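Local coordinates for farnesyl pyrophosphate synthetase (Staphylococcus aureus, PDB 5H9D), which probably catalyses, with magnesium, the elongation of an allylic diphosphate by isopentenyl diphosphate units into heptaprenyl diphosphate, at residues A[228-233]-A[259-264]; A[65-70]-A[122-127]. All blocks are in the same frame, centred on the assembly; numbering follows the deposited sequence.

Both contacts belong to the all-helical polyprenyl synthase fold, on opposite sides of the chain's centre; their own centres are 42 Å apart and their nearest atoms about 23 Å, so they do not meet. Each has a segment tied by sequence or by a single bond to an aspartate-rich motif of the family. In contact 1, residues 228-233 follow the second motif, DDVLD, whose Asp213 accepts the backbone N-H of Asp228. In contact 2, residues 65-70 lie on helix 62-85, which runs on into the first motif, DDVID. In relatives the two motifs hold magnesium and diphosphate. Both segments of contact 2 precede those of contact 1 in the sequence.

Contact 1. Residues A[228-233]-A[259-264]; sequences DLLNGH and SERKEF
The phenyl ring of Phe264 packs against Leu229 and Leu230, joining the start of helix 261-272 to the end of helix 227-230 in the all-helical polyprenyl synthase fold. The short first helix closes in a Schellman motif: Gly232 N bonds to Leu229 O at 2.8 Å, and a weak bond runs from His233 N to Asp228 O. Gly232 takes a positive phi of 85°, as the glycine of this motif commonly does, and its backbone also bonds to that of Phe152.

The tight half of the contact surrounds the buried ring. Leu230 CD2 lies over one face, 3.8 Å from the centroid and 24° off the ring normal, a CH-pi contact displaced toward CG, which it approaches to 3.5 Å. With chi1 at -87°, Phe264 CG stands beside its own backbone N and opposite the carbonyl carbon, setting the ring across the last turn of the short helix. Leu229 comes at the ring's edge, CG 4.1 Å from Phe264 CD1. Elsewhere the ring touches Phe152 and Leu255, so this small hydrophobic cluster also takes in neighbouring loops.

Toward solvent the packing thins. Exposed Arg261 has a chain bent at its second torsion and meets the contact obliquely, NE coming to 4.1 Å of Leu230 CD2; the same leucine methyl thus separates the guanidinium side from the ring. Glu263 turns to a different partner and forms a salt bridge with Lys251. Glu260 holds the N-cap position of helix 261-272. Back on the buried side, Ser259 O lies in the ring plane at an edge. Leu229 O also meets the rim of Phe264 near its plane, 3.1 Å from CE1, while accepting the N-H of Gly232.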
loop_
_atom_site.group_PDB
_atom_site.type_symbol
_atom_site.label_atom_id
_atom_site.label_comp_id
_atom_site.label_asym_id
_atom_site.label_seq_id
_atom_site.Cartn_x
_atom_site.Cartn_y
_atom_site.Cartn_z
ATOM N N ASP A 228 -9.252 0.876 -18.582
ATOM C CA ASP A 228 -8.002 0.136 -18.399
ATOM C C ASP A 228 -7.178 0.027 -19.676
ATOM O O ASP A 228 -5.960 -0.076 -19.620
ATOM C CB ASP A 228 -8.270 -1.277 -17.895
ATOM C CG ASP A 228 -8.789 -1.300 -16.486
ATOM O OD1 ASP A 228 -8.280 -0.515 -15.656
ATOM O OD2 ASP A 228 -9.693 -2.118 -16.205
ATOM N N LEU A 229 -7.845 0.023 -20.821
ATOM C CA LEU A 229 -7.154 -0.086 -22.089
ATOM C C LEU A 229 -6.658 1.299 -22.497
ATOM O O LEU A 229 -5.607 1.436 -23.128
ATOM C CB LEU A 229 -8.100 -0.640 -23.141
ATOM C CG LEU A 229 -7.488 -0.903 -24.503
ATOM C CD1 LEU A 229 -6.318 -1.851 -24.341
ATOM C CD2 LEU A 229 -8.541 -1.478 -25.436
ATOM N N LEU A 230 -7.413 2.328 -22.121
ATOM C CA LEU A 230 -7.035 3.691 -22.450
ATOM C C LEU A 230 -5.759 4.030 -21.709
ATOM O O LEU A 230 -5.030 4.934 -22.105
ATOM C CB LEU A 230 -8.161 4.656 -22.075
ATOM C CG LEU A 230 -9.381 4.431 -22.976
ATOM C CD1 LEU A 230 -10.677 4.881 -22.324
ATOM C CD2 LEU A 230 -9.140 5.170 -24.264
ATOM N N ASN A 231 -5.485 3.290 -20.640
ATOM C CA ASN A 231 -4.273 3.511 -19.863
ATOM C C ASN A 231 -3.241 2.457 -20.199
ATOM O O ASN A 231 -2.227 2.350 -19.519
ATOM C CB ASN A 231 -4.563 3.456 -18.370
ATOM C CG ASN A 231 -5.214 4.711 -17.863
ATOM O OD1 ASN A 231 -6.055 5.302 -18.545
ATOM N ND2 ASN A 231 -4.848 5.122 -16.639
ATOM N N GLY A 232 -3.510 1.667 -21.230
ATOM C CA GLY A 232 -2.569 0.645 -21.641
ATOM C C GLY A 232 -2.590 -0.708 -20.954
ATOM O O GLY A 232 -1.829 -1.576 -21.366
ATOM N N HIS A 233 -3.429 -0.898 -19.928
ATOM C CA HIS A 233 -3.537 -2.172 -19.195
ATOM C C HIS A 233 -4.222 -3.251 -20.013
ATOM O O HIS A 233 -5.437 -3.201 -20.232
ATOM C CB HIS A 233 -4.330 -1.986 -17.916
ATOM C CG HIS A 233 -3.767 -0.942 -17.016
ATOM N ND1 HIS A 233 -2.576 -1.108 -16.342
ATOM C CD2 HIS A 233 -4.213 0.296 -16.700
ATOM C CE1 HIS A 233 -2.312 -0.014 -15.649
ATOM N NE2 HIS A 233 -3.288 0.853 -15.850
ATOM N N SER A 259 -2.577 7.338 -29.302
ATOM C CA SER A 259 -3.429 6.847 -30.380
ATOM C C SER A 259 -4.749 7.613 -30.295
ATOM O O SER A 259 -5.150 8.074 -29.212
ATOM C CB SER A 259 -3.672 5.345 -30.261
ATOM O OG SER A 259 -2.507 4.598 -30.560
ATOM N N GLU A 260 -5.412 7.773 -31.438
ATOM C CA GLU A 260 -6.661 8.521 -31.473
ATOM C C GLU A 260 -7.807 7.748 -30.822
ATOM O O GLU A 260 -7.984 6.547 -31.059
ATOM C CB GLU A 260 -6.997 8.937 -32.922
ATOM C CG GLU A 260 -6.256 8.159 -34.010
ATOM C CD GLU A 260 -6.587 8.632 -35.431
ATOM O OE1 GLU A 260 -6.083 7.999 -36.391
ATOM O OE2 GLU A 260 -7.342 9.628 -35.587
ATOM N N ARG A 261 -8.575 8.452 -29.992
ATOM C CA ARG A 261 -9.684 7.861 -29.257
ATOM C C ARG A 261 -10.537 6.857 -30.026
ATOM O O ARG A 261 -11.190 6.003 -29.411
ATOM C CB ARG A 261 -10.592 8.954 -28.695
ATOM C CG ARG A 261 -11.271 8.578 -27.370
ATOM C CD ARG A 261 -10.335 8.843 -26.196
ATOM N NE ARG A 261 -11.002 8.783 -24.891
ATOM C CZ ARG A 261 -10.732 9.599 -23.866
ATOM N NH1 ARG A 261 -9.806 10.556 -23.987
ATOM N NH2 ARG A 261 -11.385 9.458 -22.712
ATOM N N LYS A 262 -10.536 6.934 -31.352
ATOM C CA LYS A 262 -11.353 6.014 -32.140
ATOM C C LYS A 262 -10.732 4.637 -32.350
ATOM O O LYS A 262 -11.447 3.659 -32.591
ATOM C CB LYS A 262 -11.706 6.635 -33.493
ATOM C CG LYS A 262 -13.160 6.394 -33.903
ATOM C CD LYS A 262 -13.561 7.290 -35.076
ATOM C CE LYS A 262 -15.076 7.342 -35.256
ATOM N NZ LYS A 262 -15.776 7.890 -34.048
ATOM N N GLU A 263 -9.408 4.546 -32.281
ATOM C CA GLU A 263 -8.781 3.241 -32.440
ATOM C C GLU A 263 -9.096 2.509 -31.137
ATOM O O GLU A 263 -9.317 1.302 -31.115
ATOM C CB GLU A 263 -7.267 3.376 -32.671
ATOM C CG GLU A 263 -6.847 3.119 -34.128
ATOM C CD GLU A 263 -6.742 1.630 -34.487
ATOM O OE1 GLU A 263 -6.958 1.271 -35.670
ATOM O OE2 GLU A 263 -6.421 0.812 -33.595
ATOM N N PHE A 264 -9.136 3.274 -30.054
ATOM C CA PHE A 264 -9.464 2.735 -28.754
ATOM C C PHE A 264 -10.930 2.301 -28.746
ATOM O O PHE A 264 -11.252 1.147 -28.446
ATOM C CB PHE A 264 -9.233 3.799 -27.694
ATOM C CG PHE A 264 -7.838 3.827 -27.174
ATOM C CD1 PHE A 264 -7.371 2.800 -26.368
ATOM C CD2 PHE A 264 -6.993 4.883 -27.469
ATOM C CE1 PHE A 264 -6.083 2.825 -25.860
ATOM C CE2 PHE A 264 -5.701 4.916 -26.963
ATOM C CZ PHE A 264 -5.245 3.886 -26.157
#

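Contact 2. Residues A[65-70]-A[122-127]; sequences YQVAVA and MAVKDN
Gln66 NE2 is hydrogen-bonded to Glu62 OE2 one helical turn back, while OE1 of the same amide bonds with His120 ND1, so both ends of the Gln66 amide have partners, the second one weak. The contact with Ala123 is made lower down the chain: Gln66 CB faces Ala123 CB at 3.9 Å. Deeper in, Val67 CG2 meets Val124 CG2 at 3.4 Å, the two side chains crossing at about a right angle. In both valines CG1 is the methyl opposite the backbone N (chi1 -177° in Val67), which puts CG2 beside that N and against its counterpart.

The arrangement is a loop laid on a core helix of the polyprenyl synthase bundle: residues 122-126 link helix 103-121 to helix 127-150, and Ala123 and Val124 rest against helix 62-85. Val67 packs further against Val179 and Thr183 of helix 158-183, whereas Tyr65 turns to helix 6-20, bonding to Glu9. At the far end of the loop Asp126 is the N-cap of helix 127-150, OD1 accepting Arg128 N, and Asn127 ND2 bonds to Ala86 O of the partner subunit.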
loop_
_atom_site.group_PDB
_atom_site.type_symbol
_atom_site.label_atom_id
_atom_site.label_comp_id
_atom_site.label_asym_id
_atom_site.label_seq_id
_atom_site.Cartn_x
_atom_site.Cartn_y
_atom_site.Cartn_z
ATOM N N TYR A 65 -10.299 -7.467 15.395
ATOM C CA TYR A 65 -10.872 -6.225 14.901
ATOM C C TYR A 65 -9.747 -5.287 14.563
ATOM O O TYR A 65 -9.895 -4.436 13.682
ATOM C CB TYR A 65 -11.710 -5.538 15.951
ATOM C CG TYR A 65 -13.053 -6.142 16.143
ATOM C CD1 TYR A 65 -13.986 -6.153 15.115
ATOM C CD2 TYR A 65 -13.387 -6.735 17.347
ATOM C CE1 TYR A 65 -15.220 -6.751 15.278
ATOM C CE2 TYR A 65 -14.629 -7.343 17.521
ATOM C CZ TYR A 65 -15.532 -7.351 16.483
ATOM O OH TYR A 65 -16.724 -8.004 16.655
ATOM N N GLN A 66 -8.628 -5.411 15.284
ATOM C CA GLN A 66 -7.504 -4.536 15.028
ATOM C C GLN A 66 -6.807 -4.900 13.711
ATOM O O GLN A 66 -6.306 -4.025 12.996
ATOM C CB GLN A 66 -6.512 -4.568 16.193
ATOM C CG GLN A 66 -7.006 -3.931 17.509
ATOM C CD GLN A 66 -7.353 -2.450 17.381
ATOM O OE1 GLN A 66 -6.566 -1.660 16.863
ATOM N NE2 GLN A 66 -8.534 -2.070 17.868
ATOM N N VAL A 67 -6.781 -6.178 13.359
ATOM C CA VAL A 67 -6.133 -6.526 12.102
ATOM C C VAL A 67 -7.053 -6.085 10.961
ATOM O O VAL A 67 -6.612 -5.678 9.894
ATOM C CB VAL A 67 -5.810 -8.048 12.027
ATOM C CG1 VAL A 67 -5.071 -8.362 10.742
ATOM C CG2 VAL A 67 -4.931 -8.422 13.193
ATOM N N ALA A 68 -8.340 -6.139 11.221
ATOM C CA ALA A 68 -9.336 -5.705 10.246
ATOM C C ALA A 68 -9.164 -4.196 9.956
ATOM O O ALA A 68 -9.147 -3.789 8.790
ATOM C CB ALA A 68 -10.754 -6.020 10.777
ATOM N N VAL A 69 -9.026 -3.390 11.022
ATOM C CA VAL A 69 -8.812 -1.948 10.921
ATOM C C VAL A 69 -7.495 -1.690 10.163
ATOM O O VAL A 69 -7.421 -0.836 9.287
ATOM C CB VAL A 69 -8.772 -1.298 12.346
ATOM C CG1 VAL A 69 -8.174 0.065 12.286
ATOM C CG2 VAL A 69 -10.186 -1.172 12.910
ATOM N N ALA A 70 -6.456 -2.453 10.481
ATOM C CA ALA A 70 -5.171 -2.296 9.793
ATOM C C ALA A 70 -5.281 -2.599 8.310
ATOM O O ALA A 70 -4.752 -1.852 7.497
ATOM C CB ALA A 70 -4.097 -3.209 10.417
ATOM N N MET A 122 0.627 -4.050 15.225
ATOM C CA MET A 122 1.429 -4.391 16.408
ATOM C C MET A 122 0.549 -4.992 17.496
ATOM O O MET A 122 0.988 -5.154 18.642
ATOM C CB MET A 122 2.160 -3.163 16.979
ATOM C CG MET A 122 1.365 -2.379 18.039
ATOM C CE MET A 122 3.370 -1.790 19.877
ATOM N N ALA A 123 -0.700 -5.290 17.131
ATOM C CA ALA A 123 -1.661 -5.901 18.041
ATOM C C ALA A 123 -1.540 -7.405 17.814
ATOM O O ALA A 123 -2.026 -8.221 18.592
ATOM C CB ALA A 123 -3.072 -5.416 17.732
ATOM N N VAL A 124 -0.907 -7.772 16.714
ATOM C CA VAL A 124 -0.677 -9.168 16.429
ATOM C C VAL A 124 0.631 -9.380 17.187
ATOM O O VAL A 124 1.453 -8.462 17.269
ATOM C CB VAL A 124 -0.458 -9.402 14.923
ATOM C CG1 VAL A 124 -0.173 -10.877 14.659
ATOM C CG2 VAL A 124 -1.684 -8.945 14.146
ATOM N N LYS A 125 0.830 -10.571 17.741
ATOM C CA LYS A 125 2.033 -10.836 18.524
ATOM C C LYS A 125 3.053 -11.730 17.826
ATOM O O LYS A 125 4.253 -11.634 18.082
ATOM C CB LYS A 125 1.635 -11.446 19.876
ATOM C CG LYS A 125 0.451 -10.732 20.567
ATOM C CD LYS A 125 -0.903 -11.061 19.890
ATOM C CE LYS A 125 -1.380 -12.499 20.156
ATOM N NZ LYS A 125 -1.989 -12.714 21.518
ATOM N N ASP A 126 2.576 -12.588 16.932
ATOM C CA ASP A 126 3.446 -13.509 16.199
ATOM C C ASP A 126 4.327 -12.802 15.156
ATOM O O ASP A 126 3.836 -12.358 14.120
ATOM C CB ASP A 126 2.587 -14.569 15.513
ATOM C CG ASP A 126 3.363 -15.814 15.177
ATOM O OD1 ASP A 126 4.459 -15.692 14.588
ATOM O OD2 ASP A 126 2.866 -16.914 15.502
ATOM N N ASN A 127 5.624 -12.718 15.436
ATOM C CA ASN A 127 6.602 -12.069 14.556
ATOM C C ASN A 127 6.691 -12.641 13.124
ATOM O O ASN A 127 7.308 -12.038 12.235
ATOM C CB ASN A 127 7.975 -12.110 15.246
ATOM C CG ASN A 127 9.110 -11.651 14.350
ATOM O OD1 ASN A 127 9.676 -12.443 13.604
ATOM N ND2 ASN A 127 9.447 -10.372 14.425
#